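Local coordinates for protein interleukin-20 receptor subunit beta (Homo sapiens, PDB 6DF3) that pairs with IL20RA to form a receptor for IL19, IL20 and IL24, and with IL22RA1 to form one for IL20 and IL24, at residues Tyr32-Gln37 and Cys63-Asp68; Ile120-Leu125 and Val169-Phe174. The protein carries 1 engineered substitution. One frame throughout, in Å; residues are numbered along the deposited sequence.

Each contact bridges the two sheets of one fibronectin type III domain and takes in the loop just past one strand, contact 1 (32-37 with 63-68) in the first domain and contact 2 (120-125 with 169-174) in the second. Their centres lie 29 Å apart, on opposite sides of the middle of the chain, and their nearest atoms stay about 9 Å apart, without touching. Along the sequence they follow one another, contact 1 closing before contact 2 opens. Neither has a hydrogen bond between its paired segments; side-chain packing dominates both. They differ in what surrounds them: the chain of another protein reaches Tyr36 and Asp68 of contact 1, whereas no other protein chain of the assembly touches contact 2.

Contact 1: residues Tyr32-Gln37 and Cys63-Asp68; sequences YSVEYQ and CDVTDD
Tyr36 lies against Asp68, whose CB sits 3.8 Å from the centroid of the Tyr36 ring and 21° off its normal, a CH-pi contact displaced toward the rim. The nearest ring atom, Tyr36 CE1, is 3.6 Å from Asp68 CB. With Tyr36 CG between its own backbone N and carbonyl carbon (chi1 67°), the ring reaches across to the Asp68 side chain, whose carboxylate is turned only 24° from the ring plane. That carboxylate is gripped within the chain at both oxygens: OD2 is hydrogen-bonded to Ser52 OG and OD1 to the backbone N of Ser53. The other end of the contact is looser and wholly apolar. Val34 CG2 meets Cys63 CB at 4.0 Å, and Val34 CG1 comes no nearer than 4.5 Å to Val65 CG1. Strands 31-37 and 62-64 belong to different sheets of the first fibronectin type III domain, so Val34, Cys63 and Val65 meet in the interior of the sandwich; Cys63 is also bonded through its SG to Cys55. Beyond strand 62-64 the chain passes through an Asx turn, Asp64 OD1 accepting from Thr66 N at 2.9 Å, before it reaches Asp68. The Tyr36-Asp68 end faces the chain of another protein, where Tyr36 OH is hydrogen-bonded to a basic side chain and Asp68 OD1 also has a basic partner. With an alanine here instead of Tyr36, the Asp68 methylene would probably lose its ring cover, and the basic side chain bound to the hydroxyl its partner.

Contact 2: residues Ile120-Leu125 and Val169-Phe174; sequences IELEDL and VKAETF. Unlike the reference sequence in segment 169-174: Glu172 (reference Gln).
The second fibronectin type III domain is a sandwich of two antiparallel sheets, and here strand 117-122 of one sheet faces strand 167-175 of the other, with side chains of both meeting in the interior. Ala171 is central: its CB is touched by Leu122 CD2 at 3.5 Å and, more loosely, by Ile120 CD1 at 4.5 Å. The small methyl thus receives the ends of two larger side chains from the facing strand. Leu122 CG stands anti to its carbonyl carbon (chi1 -64°), which sends the branched end across toward Ala171. Past the end of strand 117-122, Leu125 reaches Thr173 from the loop, its CD1 3.5 Å from Thr173 OG1, and the two side chains cross at about a right angle. This places a methyl group against a hydroxyl that is buried here and has no hydrogen-bonding partner in the model. Strand 130-137 adds Val133 beside Ile120 and Phe131 beside Leu122, while Met109 of strand 109-114 packs on Ala171. On the other flank of strand 167-175, Ser185 OG and Ser182 OG of strand 180-189 hold the backbone N of Ala171 and of Thr173.

Contact 1: residues Tyr32-Gln37 and Cys63-Asp68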
ATOM      1  N   TYR C  32      17.751 -24.633 -13.203  1.00 74.31           N
ATOM      2  CA  TYR C  32      16.309 -24.863 -13.059  1.00 70.09           C
ATOM      3  C   TYR C  32      15.540 -23.598 -13.412  1.00 67.38           C
ATOM      4  O   TYR C  32      16.043 -22.513 -13.159  1.00 72.21           O
ATOM      5  CB  TYR C  32      15.990 -25.279 -11.594  1.00 67.19           C
ATOM      6  CG  TYR C  32      16.705 -26.517 -11.169  1.00 69.14           C
ATOM      7  CD1 TYR C  32      16.279 -27.751 -11.611  1.00 69.37           C
ATOM      8  CD2 TYR C  32      17.851 -26.458 -10.359  1.00 72.34           C
ATOM      9  CE1 TYR C  32      16.952 -28.912 -11.278  1.00 73.15           C
ATOM     10  CE2 TYR C  32      18.527 -27.624  -9.995  1.00 75.27           C
ATOM     11  CZ  TYR C  32      18.064 -28.852 -10.469  1.00 75.71           C
ATOM     12  OH  TYR C  32      18.707 -30.024 -10.178  1.00 81.05           O
ATOM     13  N   SER C  33      14.317 -23.714 -13.920  1.00 65.38           N
ATOM     14  CA  SER C  33      13.414 -22.532 -14.110  1.00 64.20           C
ATOM     15  C   SER C  33      12.103 -22.803 -13.434  1.00 58.97           C
ATOM     16  O   SER C  33      11.563 -23.906 -13.553  1.00 59.42           O
ATOM     17  CB  SER C  33      13.176 -22.217 -15.588  1.00 65.85           C
ATOM     18  OG  SER C  33      14.435 -22.160 -16.245  1.00 71.84           O
ATOM     19  N   VAL C  34      11.618 -21.809 -12.704  1.00 55.35           N
ATOM     20  CA  VAL C  34      10.332 -21.904 -12.041  1.00 53.63           C
ATOM     21  C   VAL C  34       9.259 -20.966 -12.639  1.00 53.95           C
ATOM     22  O   VAL C  34       9.556 -19.820 -12.906  1.00 52.19           O
ATOM     23  CB  VAL C  34      10.466 -21.589 -10.564  1.00 49.44           C
ATOM     24  CG1 VAL C  34       9.117 -21.678  -9.889  1.00 46.48           C
ATOM     25  CG2 VAL C  34      11.483 -22.516  -9.942  1.00 54.51           C
ATOM     26  N   GLU C  35       8.027 -21.466 -12.805  1.00 51.34           N
ATOM     27  CA  GLU C  35       6.909 -20.619 -13.213  1.00 50.76           C
ATOM     28  C   GLU C  35       5.701 -20.861 -12.313  1.00 48.09           C
ATOM     29  O   GLU C  35       5.657 -21.888 -11.660  1.00 48.52           O
ATOM     30  CB  GLU C  35       6.544 -20.909 -14.638  1.00 52.38           C
ATOM     31  CG  GLU C  35       7.652 -20.490 -15.569  1.00 55.32           C
ATOM     32  CD  GLU C  35       7.292 -20.713 -17.030  1.00 61.97           C
ATOM     33  OE1 GLU C  35       6.318 -21.452 -17.312  1.00 61.98           O
ATOM     34  OE2 GLU C  35       8.021 -20.167 -17.905  1.00 72.46           O
ATOM     35  N   TYR C  36       4.746 -19.914 -12.278  1.00 46.24           N
ATOM     36  CA  TYR C  36       3.572 -20.008 -11.376  1.00 42.28           C
ATOM     37  C   TYR C  36       2.333 -19.497 -12.038  1.00 43.97           C
ATOM     38  O   TYR C  36       2.409 -18.819 -13.081  1.00 45.71           O
ATOM     39  CB  TYR C  36       3.816 -19.181 -10.108  1.00 44.15           C
ATOM     40  CG  TYR C  36       3.895 -17.652 -10.305  1.00 40.99           C
ATOM     41  CD1 TYR C  36       5.039 -17.055 -10.689  1.00 48.18           C
ATOM     42  CD2 TYR C  36       2.780 -16.842 -10.127  1.00 44.39           C
ATOM     43  CE1 TYR C  36       5.144 -15.661 -10.856  1.00 47.57           C
ATOM     44  CE2 TYR C  36       2.823 -15.454 -10.315  1.00 42.92           C
ATOM     45  CZ  TYR C  36       4.017 -14.873 -10.670  1.00 45.62           C
ATOM     46  OH  TYR C  36       4.085 -13.543 -10.921  1.00 45.73           O
ATOM     47  N   GLN C  37       1.210 -19.884 -11.472  1.00 44.06           N
ATOM     48  CA  GLN C  37      -0.106 -19.324 -11.730  1.00 44.97           C
ATOM     49  C   GLN C  37      -0.769 -19.084 -10.398  1.00 45.12           C
ATOM     50  O   GLN C  37      -0.723 -19.950  -9.497  1.00 42.33           O
ATOM     51  CB  GLN C  37      -1.035 -20.382 -12.339  1.00 46.81           C
ATOM     52  CG  GLN C  37      -0.578 -20.841 -13.681  1.00 51.76           C
ATOM     53  CD  GLN C  37      -1.572 -21.761 -14.372  1.00 49.89           C
ATOM     54  OE1 GLN C  37      -2.117 -22.660 -13.740  1.00 50.48           O
ATOM     55  NE2 GLN C  37      -1.737 -21.593 -15.660  1.00 48.15           N
ATOM     56  N   CYS C  63      14.057 -22.248  -4.748  1.00 70.21           N
ATOM     57  CA  CYS C  63      13.699 -20.915  -5.233  1.00 64.27           C
ATOM     58  C   CYS C  63      12.849 -20.232  -4.185  1.00 58.86           C
ATOM     59  O   CYS C  63      11.779 -20.733  -3.825  1.00 51.79           O
ATOM     60  CB  CYS C  63      12.857 -21.006  -6.504  1.00 69.23           C
ATOM     61  SG  CYS C  63      12.327 -19.386  -7.233  1.00 71.74           S
ATOM     62  N   ASP C  64      13.302 -19.074  -3.735  1.00 56.22           N
ATOM     63  CA  ASP C  64      12.488 -18.182  -2.977  1.00 55.14           C
ATOM     64  C   ASP C  64      11.404 -17.489  -3.862  1.00 55.66           C
ATOM     65  O   ASP C  64      11.685 -16.484  -4.516  1.00 57.81           O
ATOM     66  CB  ASP C  64      13.373 -17.162  -2.256  1.00 58.32           C
ATOM     67  CG  ASP C  64      12.606 -16.359  -1.242  1.00 59.24           C
ATOM     68  OD1 ASP C  64      11.350 -16.346  -1.331  1.00 51.40           O
ATOM     69  OD2 ASP C  64      13.237 -15.752  -0.342  1.00 64.39           O
ATOM     70  N   VAL C  65      10.154 -17.977  -3.807  1.00 48.99           N
ATOM     71  CA  VAL C  65       9.056 -17.461  -4.593  1.00 47.95           C
ATOM     72  C   VAL C  65       8.228 -16.464  -3.789  1.00 46.82           C
ATOM     73  O   VAL C  65       7.094 -16.164  -4.108  1.00 45.11           O
ATOM     74  CB  VAL C  65       8.123 -18.614  -5.095  1.00 48.54           C
ATOM     75  CG1 VAL C  65       8.903 -19.641  -5.909  1.00 49.93           C
ATOM     76  CG2 VAL C  65       7.472 -19.374  -3.976  1.00 48.46           C
ATOM     77  N   THR C  66       8.765 -15.972  -2.695  1.00 47.15           N
ATOM     78  CA  THR C  66       8.034 -15.031  -1.856  1.00 46.73           C
ATOM     79  C   THR C  66       7.436 -13.880  -2.662  1.00 45.87           C
ATOM     80  O   THR C  66       6.280 -13.563  -2.518  1.00 46.79           O
ATOM     81  CB  THR C  66       8.960 -14.530  -0.755  1.00 50.66           C
ATOM     82  OG1 THR C  66       9.437 -15.668   0.032  1.00 50.04           O
ATOM     83  CG2 THR C  66       8.243 -13.451   0.132  1.00 49.03           C
ATOM     84  N   ASP C  67       8.237 -13.274  -3.504  1.00 47.79           N
ATOM     85  CA  ASP C  67       7.803 -12.122  -4.284  1.00 50.18           C
ATOM     86  C   ASP C  67       6.788 -12.416  -5.391  1.00 50.12           C
ATOM     87  O   ASP C  67       6.168 -11.503  -5.831  1.00 44.77           O
ATOM     88  CB  ASP C  67       8.985 -11.387  -4.850  1.00 53.61           C
ATOM     89  CG  ASP C  67       9.889 -10.835  -3.762  1.00 60.90           C
ATOM     90  OD1 ASP C  67       9.510 -10.732  -2.550  1.00 63.15           O
ATOM     91  OD2 ASP C  67      11.012 -10.600  -4.133  1.00 61.44           O
ATOM     92  N   ASP C  68       6.578 -13.681  -5.744  1.00 48.48           N
ATOM     93  CA  ASP C  68       5.589 -14.059  -6.708  1.00 47.34           C
ATOM     94  C   ASP C  68       4.245 -14.363  -6.059  1.00 47.80           C
ATOM     95  O   ASP C  68       3.247 -14.314  -6.706  1.00 44.02           O
ATOM     96  CB  ASP C  68       6.050 -15.328  -7.414  1.00 48.11           C
ATOM     97  CG  ASP C  68       7.460 -15.195  -8.010  1.00 55.60           C
ATOM     98  OD1 ASP C  68       7.746 -14.206  -8.736  1.00 53.82           O
ATOM     99  OD2 ASP C  68       8.306 -16.093  -7.769  1.00 61.84           O
TER

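Contact 2: residues Ile120-Leu125 and Val169-Phe174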
ATOM      1  N   ILE C 120      11.629  -3.827  25.366  1.00 94.61           N
ATOM      2  CA  ILE C 120      11.516  -5.013  24.560  1.00 91.69           C
ATOM      3  C   ILE C 120      12.127  -4.708  23.188  1.00 92.43           C
ATOM      4  O   ILE C 120      12.080  -3.556  22.690  1.00 96.21           O
ATOM      5  CB  ILE C 120      10.041  -5.503  24.483  1.00 87.88           C
ATOM      6  CG1 ILE C 120       9.978  -6.952  23.989  1.00 86.68           C
ATOM      7  CG2 ILE C 120       9.174  -4.626  23.575  1.00 87.98           C
ATOM      8  CD1 ILE C 120       8.585  -7.574  23.935  1.00 85.04           C
ATOM      9  N   GLU C 121      12.738  -5.729  22.596  1.00 91.85           N
ATOM     10  CA  GLU C 121      13.218  -5.695  21.211  1.00 91.77           C
ATOM     11  C   GLU C 121      12.814  -6.993  20.537  1.00 87.83           C
ATOM     12  O   GLU C 121      13.329  -8.055  20.866  1.00 89.89           O
ATOM     13  CB  GLU C 121      14.735  -5.537  21.207  1.00 97.26           C
ATOM     14  CG  GLU C 121      15.383  -5.631  19.831  1.00 97.74           C
ATOM     15  CD  GLU C 121      16.759  -4.973  19.787  1.00103.19           C
ATOM     16  OE1 GLU C 121      17.393  -4.788  20.848  1.00106.72           O
ATOM     17  OE2 GLU C 121      17.203  -4.625  18.671  1.00109.91           O
ATOM     18  N   LEU C 122      11.870  -6.920  19.614  1.00 84.93           N
ATOM     19  CA  LEU C 122      11.443  -8.092  18.900  1.00 83.60           C
ATOM     20  C   LEU C 122      12.397  -8.347  17.758  1.00 86.89           C
ATOM     21  O   LEU C 122      13.356  -7.591  17.526  1.00 90.95           O
ATOM     22  CB  LEU C 122       9.987  -7.985  18.432  1.00 81.59           C
ATOM     23  CG  LEU C 122       9.090  -7.913  19.689  1.00 85.59           C
ATOM     24  CD1 LEU C 122       8.005  -6.825  19.645  1.00 85.27           C
ATOM     25  CD2 LEU C 122       8.494  -9.272  19.944  1.00 83.69           C
ATOM     26  N   GLU C 123      12.183  -9.509  17.155  1.00 86.24           N
ATOM     27  CA  GLU C 123      12.931  -9.968  16.017  1.00 88.24           C
ATOM     28  C   GLU C 123      12.237  -9.382  14.782  1.00 80.70           C
ATOM     29  O   GLU C 123      11.006  -9.374  14.701  1.00 75.48           O
ATOM     30  CB  GLU C 123      12.883 -11.490  16.012  1.00 87.78           C
ATOM     31  CG  GLU C 123      13.848 -12.162  15.043  1.00 90.61           C
ATOM     32  CD  GLU C 123      13.636 -13.669  14.964  1.00 89.98           C
ATOM     33  OE1 GLU C 123      12.465 -14.094  14.703  1.00 84.38           O
ATOM     34  OE2 GLU C 123      14.639 -14.403  15.194  1.00 90.17           O
ATOM     35  N   ASP C 124      13.016  -8.872  13.851  1.00 83.03           N
ATOM     36  CA  ASP C 124      12.470  -8.271  12.602  1.00 78.69           C
ATOM     37  C   ASP C 124      11.881  -9.266  11.608  1.00 74.07           C
ATOM     38  O   ASP C 124      12.539  -9.627  10.666  1.00 73.94           O
ATOM     39  CB  ASP C 124      13.589  -7.503  11.918  1.00 81.04           C
ATOM     40  CG  ASP C 124      13.098  -6.611  10.771  1.00 83.30           C
ATOM     41  OD1 ASP C 124      12.070  -6.911  10.087  1.00 85.90           O
ATOM     42  OD2 ASP C 124      13.799  -5.603  10.519  1.00 86.67           O
ATOM     43  N   LEU C 125      10.622  -9.657  11.762  1.00 70.67           N
ATOM     44  CA  LEU C 125       9.978 -10.506  10.771  1.00 69.81           C
ATOM     45  C   LEU C 125       9.420  -9.823   9.469  1.00 69.10           C
ATOM     46  O   LEU C 125       8.831 -10.499   8.592  1.00 61.06           O
ATOM     47  CB  LEU C 125       8.880 -11.323  11.449  1.00 71.08           C
ATOM     48  CG  LEU C 125       9.410 -12.220  12.578  1.00 74.80           C
ATOM     49  CD1 LEU C 125       8.250 -12.720  13.413  1.00 77.09           C
ATOM     50  CD2 LEU C 125      10.168 -13.424  11.995  1.00 74.38           C
ATOM     51  N   VAL C 169       6.485 -10.659  30.752  1.00112.11           N
ATOM     52  CA  VAL C 169       6.195 -10.299  29.341  1.00109.85           C
ATOM     53  C   VAL C 169       6.278 -11.490  28.343  1.00102.58           C
ATOM     54  O   VAL C 169       7.191 -12.305  28.428  1.00100.51           O
ATOM     55  CB  VAL C 169       7.165  -9.183  28.853  1.00112.35           C
ATOM     56  CG1 VAL C 169       6.953  -7.885  29.621  1.00115.15           C
ATOM     57  CG2 VAL C 169       8.629  -9.611  29.016  1.00114.36           C
ATOM     58  N   LYS C 170       5.327 -11.554  27.410  1.00 95.31           N
ATOM     59  CA  LYS C 170       5.381 -12.485  26.307  1.00 91.81           C
ATOM     60  C   LYS C 170       4.869 -11.730  25.048  1.00 89.13           C
ATOM     61  O   LYS C 170       4.133 -10.733  25.176  1.00 88.76           O
ATOM     62  CB  LYS C 170       4.513 -13.717  26.573  1.00 91.60           C
ATOM     63  CG  LYS C 170       3.059 -13.359  26.831  1.00 95.10           C
ATOM     64  CD  LYS C 170       2.162 -14.548  27.070  1.00 97.83           C
ATOM     65  CE  LYS C 170       0.713 -14.106  27.225  1.00100.37           C
ATOM     66  NZ  LYS C 170      -0.206 -15.267  27.370  1.00101.29           N
ATOM     67  N   ALA C 171       5.224 -12.248  23.874  1.00 81.40           N
ATOM     68  CA  ALA C 171       4.944 -11.603  22.586  1.00 80.16           C
ATOM     69  C   ALA C 171       4.509 -12.605  21.515  1.00 77.87           C
ATOM     70  O   ALA C 171       4.968 -13.750  21.459  1.00 75.37           O
ATOM     71  CB  ALA C 171       6.161 -10.826  22.102  1.00 77.91           C
ATOM     72  N   GLU C 172       3.672 -12.116  20.625  1.00 77.11           N
ATOM     73  CA  GLU C 172       2.926 -12.887  19.660  1.00 74.06           C
ATOM     74  C   GLU C 172       3.017 -12.083  18.357  1.00 73.29           C
ATOM     75  O   GLU C 172       3.264 -10.877  18.391  1.00 70.07           O
ATOM     76  CB  GLU C 172       1.493 -12.835  20.185  1.00 78.26           C
ATOM     77  CG  GLU C 172       0.492 -13.807  19.647  1.00 79.09           C
ATOM     78  CD  GLU C 172      -0.957 -13.418  19.976  1.00 84.18           C
ATOM     79  OE1 GLU C 172      -1.834 -14.309  19.890  1.00 89.26           O
ATOM     80  OE2 GLU C 172      -1.255 -12.247  20.305  1.00 83.49           O
ATOM     81  N   THR C 173       2.709 -12.714  17.235  1.00 68.46           N
ATOM     82  CA  THR C 173       2.883 -12.120  15.944  1.00 69.73           C
ATOM     83  C   THR C 173       1.443 -12.119  15.319  1.00 69.50           C
ATOM     84  O   THR C 173       0.603 -12.946  15.719  1.00 70.06           O
ATOM     85  CB  THR C 173       3.904 -13.027  15.251  1.00 72.74           C
ATOM     86  OG1 THR C 173       5.103 -12.331  14.872  1.00 73.98           O
ATOM     87  CG2 THR C 173       3.271 -13.767  14.172  1.00 67.45           C
ATOM     88  N   PHE C 174       1.151 -11.178  14.407  1.00 69.81           N
ATOM     89  CA  PHE C 174      -0.154 -11.082  13.675  1.00 68.99           C
ATOM     90  C   PHE C 174       0.092 -10.664  12.232  1.00 66.11           C
ATOM     91  O   PHE C 174       0.865  -9.758  12.015  1.00 63.75           O
ATOM     92  CB  PHE C 174      -1.129 -10.053  14.269  1.00 71.45           C
ATOM     93  CG  PHE C 174      -2.403  -9.895  13.468  1.00 71.71           C
ATOM     94  CD1 PHE C 174      -3.364 -10.912  13.429  1.00 72.79           C
ATOM     95  CD2 PHE C 174      -2.638  -8.743  12.720  1.00 75.81           C
ATOM     96  CE1 PHE C 174      -4.546 -10.785  12.673  1.00 76.09           C
ATOM     97  CE2 PHE C 174      -3.819  -8.596  11.964  1.00 77.43           C
ATOM     98  CZ  PHE C 174      -4.781  -9.613  11.934  1.00 75.73           C
TER